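Local coordinates for protein putative Nitroreductase (Anabaena variabilis ATCC 29413, PDB 3EO7) that binds flavin mononucleotide and, as a member of the nitroreductase family, probably works as an FMN-dependent oxidoreductase, at residues Leu427-Leu441 / Asp498-Arg511. Numbering follows the deposited sequence.
Sequences LGRDAAAVIFHTSDL and DEAVIYITTLGRPR. With FMN (flavin mononucleotide), chain B.
Strands 433-439 and 500-508 pair antiparallel in the mixed sheet of the second of the two nitroreductase-family regions, with two classic beta bulges. At one, A432 N and A433 N both donate to L507 O; at the other, I502 N and Y503 N share H437 O, shifting the register by one residue. Y503 reaches the flavin: its CE1 lies 3.7 Å from the C7M methyl of FMN, while its hydroxyl hydrogen-bonds H191. L427, on the helix leading into strand 433-439, puts CD1 3.5 Å from FMN O2. On the sheet face carrying V434, F436 and I504, packing is tight: V434 CG1 lies 3.3 Å from I504 CG2. F436 and I504 lie alongside each other and project from the same face, and CD1 of I504 approaches F436 CE2 obliquely at 3.5 Å. T438 OG1 lies between its backbone N and carbonyl carbon (chi1 75°), which sets it toward E499 OE1; it donates there at 2.8 Å, from above the carboxylate plane, while E499 OE2 turns to K302 and Y303. Where the C-terminal R511 comes back to the end of helix 427-430, D430 is shared by two arginines. R429 grips it side-on, NE to OD1 and NH2 to OD2, and R511 NH2 adds a salt bridge to OD2 whose hydrogen bond is weak and bent (122°). An alanine here would remove that group and would probably leave the R429 and R511 guanidiniums, whose NH2 atoms are 4.1 Å apart, without their shared carboxylate, though R511 would keep E426. D430 OD2 takes R429 NH2 on its syn lone pair, at 3.0 Å.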
loop_
_atom_site.group_PDB
_atom_site.type_symbol
_atom_site.label_atom_id
_atom_site.label_comp_id
_atom_site.label_asym_id
_atom_site.label_seq_id
_atom_site.Cartn_x
_atom_site.Cartn_y
_atom_site.Cartn_z
ATOM N N LEU A 427 8.309 -2.862 19.620
ATOM C CA LEU A 427 7.074 -3.285 18.948
ATOM C C LEU A 427 7.118 -4.767 18.603
ATOM O O LEU A 427 6.118 -5.449 18.739
ATOM C CB LEU A 427 6.815 -2.474 17.677
ATOM C CG LEU A 427 6.388 -1.018 17.876
ATOM C CD1 LEU A 427 6.508 -0.230 16.518
ATOM C CD2 LEU A 427 4.971 -0.861 18.458
ATOM N N GLY A 428 8.268 -5.256 18.142
ATOM C CA GLY A 428 8.420 -6.701 17.812
ATOM C C GLY A 428 8.428 -7.571 19.066
ATOM O O GLY A 428 7.863 -8.662 19.079
ATOM N N ARG A 429 9.048 -7.090 20.145
ATOM C CA ARG A 429 9.072 -7.850 21.365
ATOM C C ARG A 429 7.704 -7.979 22.020
ATOM O O ARG A 429 7.388 -9.040 22.560
ATOM C CB ARG A 429 9.991 -7.180 22.383
ATOM C CG ARG A 429 10.236 -7.973 23.680
ATOM C CD ARG A 429 10.987 -7.116 24.694
ATOM N NE ARG A 429 10.180 -5.972 25.084
ATOM C CZ ARG A 429 10.616 -4.897 25.727
ATOM N NH1 ARG A 429 11.888 -4.793 26.103
ATOM N NH2 ARG A 429 9.762 -3.917 25.988
ATOM N N ASP A 430 6.937 -6.883 22.031
ATOM C CA ASP A 430 5.694 -6.781 22.803
ATOM C C ASP A 430 4.405 -7.072 22.062
ATOM O O ASP A 430 3.345 -7.138 22.682
ATOM C CB ASP A 430 5.610 -5.379 23.423
ATOM C CG ASP A 430 6.769 -5.090 24.380
ATOM O OD1 ASP A 430 7.297 -6.048 24.972
ATOM O OD2 ASP A 430 7.173 -3.914 24.476
ATOM N N ALA A 431 4.503 -7.218 20.743
ATOM C CA ALA A 431 3.380 -7.603 19.915
ATOM C C ALA A 431 2.759 -8.937 20.391
ATOM O O ALA A 431 3.466 -9.849 20.854
ATOM C CB ALA A 431 3.848 -7.764 18.469
ATOM N N ALA A 432 1.455 -9.029 20.215
ATOM C CA ALA A 432 0.704 -10.254 20.427
ATOM C C ALA A 432 0.948 -11.178 19.219
ATOM O O ALA A 432 1.032 -12.398 19.362
ATOM C CB ALA A 432 -0.818 -9.937 20.590
ATOM N N ALA A 433 1.000 -10.587 18.023
ATOM C CA ALA A 433 1.225 -11.328 16.777
ATOM C C ALA A 433 1.924 -10.410 15.788
ATOM O O ALA A 433 1.734 -9.183 15.802
ATOM C CB ALA A 433 -0.088 -11.816 16.186
ATOM N N VAL A 434 2.694 -11.022 14.911
ATOM C CA VAL A 434 3.454 -10.284 13.904
ATOM C C VAL A 434 3.218 -10.968 12.564
ATOM O O VAL A 434 3.492 -12.174 12.421
ATOM C CB VAL A 434 4.928 -10.211 14.251
ATOM C CG1 VAL A 434 5.682 -9.418 13.125
ATOM C CG2 VAL A 434 5.166 -9.534 15.637
ATOM N N ILE A 435 2.652 -10.232 11.614
ATOM C CA ILE A 435 2.358 -10.772 10.294
ATOM C C ILE A 435 3.442 -10.441 9.259
ATOM O O ILE A 435 3.776 -9.277 9.042
ATOM C CB ILE A 435 0.970 -10.285 9.831
ATOM C CG1 ILE A 435 -0.101 -10.755 10.835
ATOM C CG2 ILE A 435 0.615 -10.781 8.419
ATOM C CD1 ILE A 435 -1.474 -10.265 10.468
ATOM N N PHE A 436 3.984 -11.487 8.639
ATOM C CA PHE A 436 5.026 -11.384 7.631
ATOM C C PHE A 436 4.449 -11.667 6.252
ATOM O O PHE A 436 3.854 -12.710 6.035
ATOM C CB PHE A 436 6.137 -12.403 7.893
ATOM C CG PHE A 436 6.896 -12.149 9.158
ATOM C CD1 PHE A 436 6.387 -12.539 10.387
ATOM C CD2 PHE A 436 8.086 -11.456 9.126
ATOM C CE1 PHE A 436 7.079 -12.221 11.560
ATOM C CE2 PHE A 436 8.768 -11.151 10.283
ATOM C CZ PHE A 436 8.262 -11.527 11.493
ATOM N N HIS A 437 4.596 -10.703 5.342
ATOM C CA HIS A 437 4.245 -10.896 3.960
ATOM C C HIS A 437 5.530 -11.245 3.234
ATOM O O HIS A 437 6.554 -10.562 3.376
ATOM C CB HIS A 437 3.611 -9.620 3.385
ATOM C CG HIS A 437 2.252 -9.361 3.924
ATOM N ND1 HIS A 437 1.909 -8.172 4.525
ATOM C CD2 HIS A 437 1.160 -10.158 4.001
ATOM C CE1 HIS A 437 0.646 -8.234 4.910
ATOM N NE2 HIS A 437 0.166 -9.435 4.617
ATOM N N THR A 438 5.472 -12.310 2.450
ATOM C CA THR A 438 6.635 -12.799 1.754
ATOM C C THR A 438 6.331 -13.106 0.294
ATOM O O THR A 438 5.173 -13.185 -0.119
ATOM C CB THR A 438 7.147 -14.105 2.409
ATOM O OG1 THR A 438 6.285 -15.185 2.049
ATOM C CG2 THR A 438 7.259 -13.988 3.977
ATOM N N SER A 439 7.389 -13.274 -0.476
ATOM C CA SER A 439 7.273 -13.662 -1.867
ATOM C C SER A 439 8.510 -14.368 -2.382
ATOM O O SER A 439 9.630 -14.001 -2.044
ATOM C CB SER A 439 7.031 -12.418 -2.753
ATOM O OG SER A 439 6.731 -12.768 -4.094
ATOM N N ASP A 440 8.307 -15.401 -3.176
ATOM C CA ASP A 440 9.381 -16.013 -3.907
ATOM C C ASP A 440 9.681 -15.079 -5.070
ATOM O O ASP A 440 8.965 -15.042 -6.065
ATOM C CB ASP A 440 8.984 -17.424 -4.370
ATOM C CG ASP A 440 10.009 -18.069 -5.284
ATOM O OD1 ASP A 440 10.936 -17.408 -5.840
ATOM O OD2 ASP A 440 9.865 -19.304 -5.448
ATOM N N LEU A 441 10.720 -14.270 -4.912
ATOM C CA LEU A 441 11.034 -13.249 -5.924
ATOM C C LEU A 441 11.364 -13.805 -7.298
ATOM O O LEU A 441 10.935 -13.234 -8.300
ATOM C CB LEU A 441 12.198 -12.376 -5.450
ATOM C CG LEU A 441 12.020 -11.501 -4.248
ATOM C CD1 LEU A 441 13.345 -10.693 -4.046
ATOM C CD2 LEU A 441 10.788 -10.578 -4.382
ATOM N N ASP A 498 12.890 -19.962 0.049
ATOM C CA ASP A 498 12.579 -19.276 -1.205
ATOM C C ASP A 498 11.700 -18.048 -1.016
ATOM O O ASP A 498 11.524 -17.292 -1.957
ATOM C CB ASP A 498 11.887 -20.205 -2.193
ATOM C CG ASP A 498 12.851 -21.199 -2.809
ATOM O OD1 ASP A 498 14.089 -21.011 -2.705
ATOM O OD2 ASP A 498 12.341 -22.170 -3.357
ATOM N N GLU A 499 11.132 -17.888 0.177
ATOM C CA GLU A 499 10.275 -16.756 0.478
ATOM C C GLU A 499 11.074 -15.595 1.049
ATOM O O GLU A 499 11.613 -15.695 2.147
ATOM C CB GLU A 499 9.181 -17.149 1.448
ATOM C CG GLU A 499 8.254 -18.244 0.977
ATOM C CD GLU A 499 7.314 -17.844 -0.132
ATOM O OE1 GLU A 499 6.910 -16.639 -0.226
ATOM O OE2 GLU A 499 6.924 -18.751 -0.900
ATOM N N ALA A 500 11.145 -14.503 0.289
ATOM C CA ALA A 500 11.783 -13.276 0.758
ATOM C C ALA A 500 10.734 -12.483 1.533
ATOM O O ALA A 500 9.645 -12.256 1.038
ATOM C CB ALA A 500 12.276 -12.447 -0.399
ATOM N N VAL A 501 11.061 -12.058 2.744
ATOM C CA VAL A 501 10.165 -11.220 3.528
ATOM C C VAL A 501 10.121 -9.828 2.891
ATOM O O VAL A 501 11.183 -9.222 2.633
ATOM C CB VAL A 501 10.604 -11.115 5.005
ATOM C CG1 VAL A 501 9.768 -10.086 5.740
ATOM C CG2 VAL A 501 10.536 -12.498 5.699
ATOM N N ILE A 502 8.901 -9.369 2.612
ATOM C CA ILE A 502 8.613 -8.067 1.993
ATOM C C ILE A 502 8.159 -7.030 3.021
ATOM O O ILE A 502 8.505 -5.869 2.931
ATOM C CB ILE A 502 7.456 -8.245 0.934
ATOM C CG1 ILE A 502 7.868 -9.259 -0.134
ATOM C CG2 ILE A 502 7.043 -6.929 0.302
ATOM C CD1 ILE A 502 9.167 -8.898 -0.766
ATOM N N TYR A 503 7.353 -7.447 3.998
ATOM C CA TYR A 503 6.795 -6.493 4.943
ATOM C C TYR A 503 6.411 -7.203 6.220
ATOM O O TYR A 503 6.165 -8.408 6.204
ATOM C CB TYR A 503 5.578 -5.815 4.295
ATOM C CG TYR A 503 4.977 -4.609 4.979
ATOM C CD1 TYR A 503 5.773 -3.665 5.628
ATOM C CD2 TYR A 503 3.608 -4.379 4.914
ATOM C CE1 TYR A 503 5.231 -2.561 6.247
ATOM C CE2 TYR A 503 3.033 -3.252 5.508
ATOM C CZ TYR A 503 3.851 -2.336 6.150
ATOM O OH TYR A 503 3.360 -1.236 6.732
ATOM N N ILE A 504 6.374 -6.427 7.303
ATOM C CA ILE A 504 6.007 -6.879 8.632
ATOM C C ILE A 504 4.939 -5.943 9.192
ATOM O O ILE A 504 5.028 -4.725 9.057
ATOM C CB ILE A 504 7.228 -6.854 9.583
ATOM C CG1 ILE A 504 8.289 -7.808 9.054
ATOM C CG2 ILE A 504 6.831 -7.092 11.045
ATOM C CD1 ILE A 504 9.613 -7.782 9.868
ATOM N N THR A 505 3.928 -6.535 9.806
ATOM C CA THR A 505 2.882 -5.783 10.500
ATOM C C THR A 505 2.731 -6.366 11.917
ATOM O O THR A 505 2.408 -7.538 12.068
ATOM C CB THR A 505 1.535 -5.805 9.779
ATOM O OG1 THR A 505 1.651 -5.268 8.464
ATOM C CG2 THR A 505 0.442 -5.019 10.606
ATOM N N THR A 506 2.995 -5.532 12.920
ATOM C CA THR A 506 2.888 -5.896 14.325
ATOM C C THR A 506 1.490 -5.564 14.810
ATOM O O THR A 506 0.879 -4.611 14.347
ATOM C CB THR A 506 3.940 -5.180 15.226
ATOM O OG1 THR A 506 3.735 -3.752 15.192
ATOM C CG2 THR A 506 5.402 -5.541 14.782
ATOM N N LEU A 507 1.010 -6.387 15.733
ATOM C CA LEU A 507 -0.285 -6.253 16.326
ATOM C C LEU A 507 -0.167 -6.472 17.837
ATOM O O LEU A 507 0.502 -7.399 18.294
ATOM C CB LEU A 507 -1.231 -7.304 15.747
ATOM C CG LEU A 507 -1.489 -7.252 14.248
ATOM C CD1 LEU A 507 -2.082 -8.561 13.725
ATOM C CD2 LEU A 507 -2.402 -6.019 13.979
ATOM N N GLY A 508 -0.869 -5.657 18.594
ATOM C CA GLY A 508 -0.820 -5.765 20.054
ATOM C C GLY A 508 -1.902 -4.960 20.710
ATOM O O GLY A 508 -2.909 -4.640 20.082
ATOM N N ARG A 509 -1.725 -4.688 22.007
ATOM C CA ARG A 509 -2.638 -3.807 22.736
ATOM C C ARG A 509 -1.811 -2.556 23.056
ATOM O O ARG A 509 -0.661 -2.638 23.490
ATOM C CB ARG A 509 -3.249 -4.439 23.996
ATOM C CG ARG A 509 -3.916 -5.811 23.777
ATOM C CD ARG A 509 -4.974 -6.161 24.816
ATOM N NE ARG A 509 -6.274 -5.690 24.354
ATOM C CZ ARG A 509 -7.109 -6.399 23.584
ATOM N NH1 ARG A 509 -6.848 -7.644 23.219
ATOM N NH2 ARG A 509 -8.252 -5.857 23.205
ATOM N N PRO A 510 -2.388 -1.380 22.820
ATOM C CA PRO A 510 -1.625 -0.162 23.026
ATOM C C PRO A 510 -1.205 0.068 24.462
ATOM O O PRO A 510 -1.916 -0.294 25.392
ATOM C CB PRO A 510 -2.594 0.935 22.581
ATOM C CG PRO A 510 -3.627 0.255 21.788
ATOM C CD PRO A 510 -3.762 -1.094 22.385
ATOM N N ARG A 511 -0.043 0.663 24.620
ATOM C CA ARG A 511 0.489 0.950 25.941
ATOM C C ARG A 511 -0.312 2.108 26.493
ATOM O O ARG A 511 -0.798 2.951 25.736
ATOM C CB ARG A 511 1.983 1.282 25.851
ATOM C CG ARG A 511 2.732 1.096 27.137
ATOM C CD ARG A 511 4.256 1.235 26.959
ATOM N NE ARG A 511 4.924 0.069 26.362
ATOM C CZ ARG A 511 6.245 0.007 26.141
ATOM N NH1 ARG A 511 7.036 1.016 26.494
ATOM N NH2 ARG A 511 6.794 -1.073 25.589
ATOM O OXT ARG A 511 -0.531 2.191 27.704
HETATM N N1 FMN B . 6.716 2.679 12.725
HETATM C C2 FMN B . 7.703 2.239 13.591
HETATM O O2 FMN B . 7.704 2.577 14.769
HETATM N N3 FMN B . 8.743 1.440 13.196
HETATM C C4 FMN B . 8.902 1.050 11.900
HETATM O O4 FMN B . 9.753 0.179 11.641
HETATM C C4A FMN B . 7.929 1.465 10.993
HETATM N N5 FMN B . 8.059 1.149 9.654
HETATM C C5A FMN B . 7.028 1.492 8.756
HETATM C C6 FMN B . 7.062 1.093 7.425
HETATM C C7 FMN B . 6.055 1.451 6.529
HETATM C C7M FMN B . 6.061 0.892 5.098
HETATM C C8 FMN B . 4.984 2.220 6.964
HETATM C C8M FMN B . 3.770 2.477 6.096
HETATM C C9 FMN B . 4.920 2.634 8.308
HETATM C C9A FMN B . 5.941 2.267 9.201
HETATM N N10 FMN B . 5.890 2.679 10.527
HETATM C C10 FMN B . 6.853 2.276 11.413
HETATM C "C1'" FMN B . 4.886 3.711 10.999
HETATM C "C2'" FMN B . 5.234 5.125 10.580
HETATM O "O2'" FMN B . 6.249 5.656 11.460
HETATM C "C3'" FMN B . 3.968 5.980 10.603
HETATM O "O3'" FMN B . 3.064 5.542 9.584
HETATM C "C4'" FMN B . 4.232 7.493 10.491
HETATM O "O4'" FMN B . 5.021 7.966 11.619
HETATM C "C5'" FMN B . 2.920 8.249 10.416
HETATM O "O5'" FMN B . 2.109 8.014 11.535
HETATM P P FMN B . 0.652 7.412 11.409
HETATM O O1P FMN B . 0.778 6.004 10.835
HETATM O O2P FMN B . 0.114 7.405 12.835
HETATM O O3P FMN B . -0.185 8.284 10.519
HETATM O O HOH W 1 0.602 -6.282 23.218
HETATM O O HOH W 2 3.033 -7.202 6.971
HETATM O O HOH W 3 5.715 -16.653 -2.879
HETATM O O HOH W 4 12.854 -15.003 -2.988
#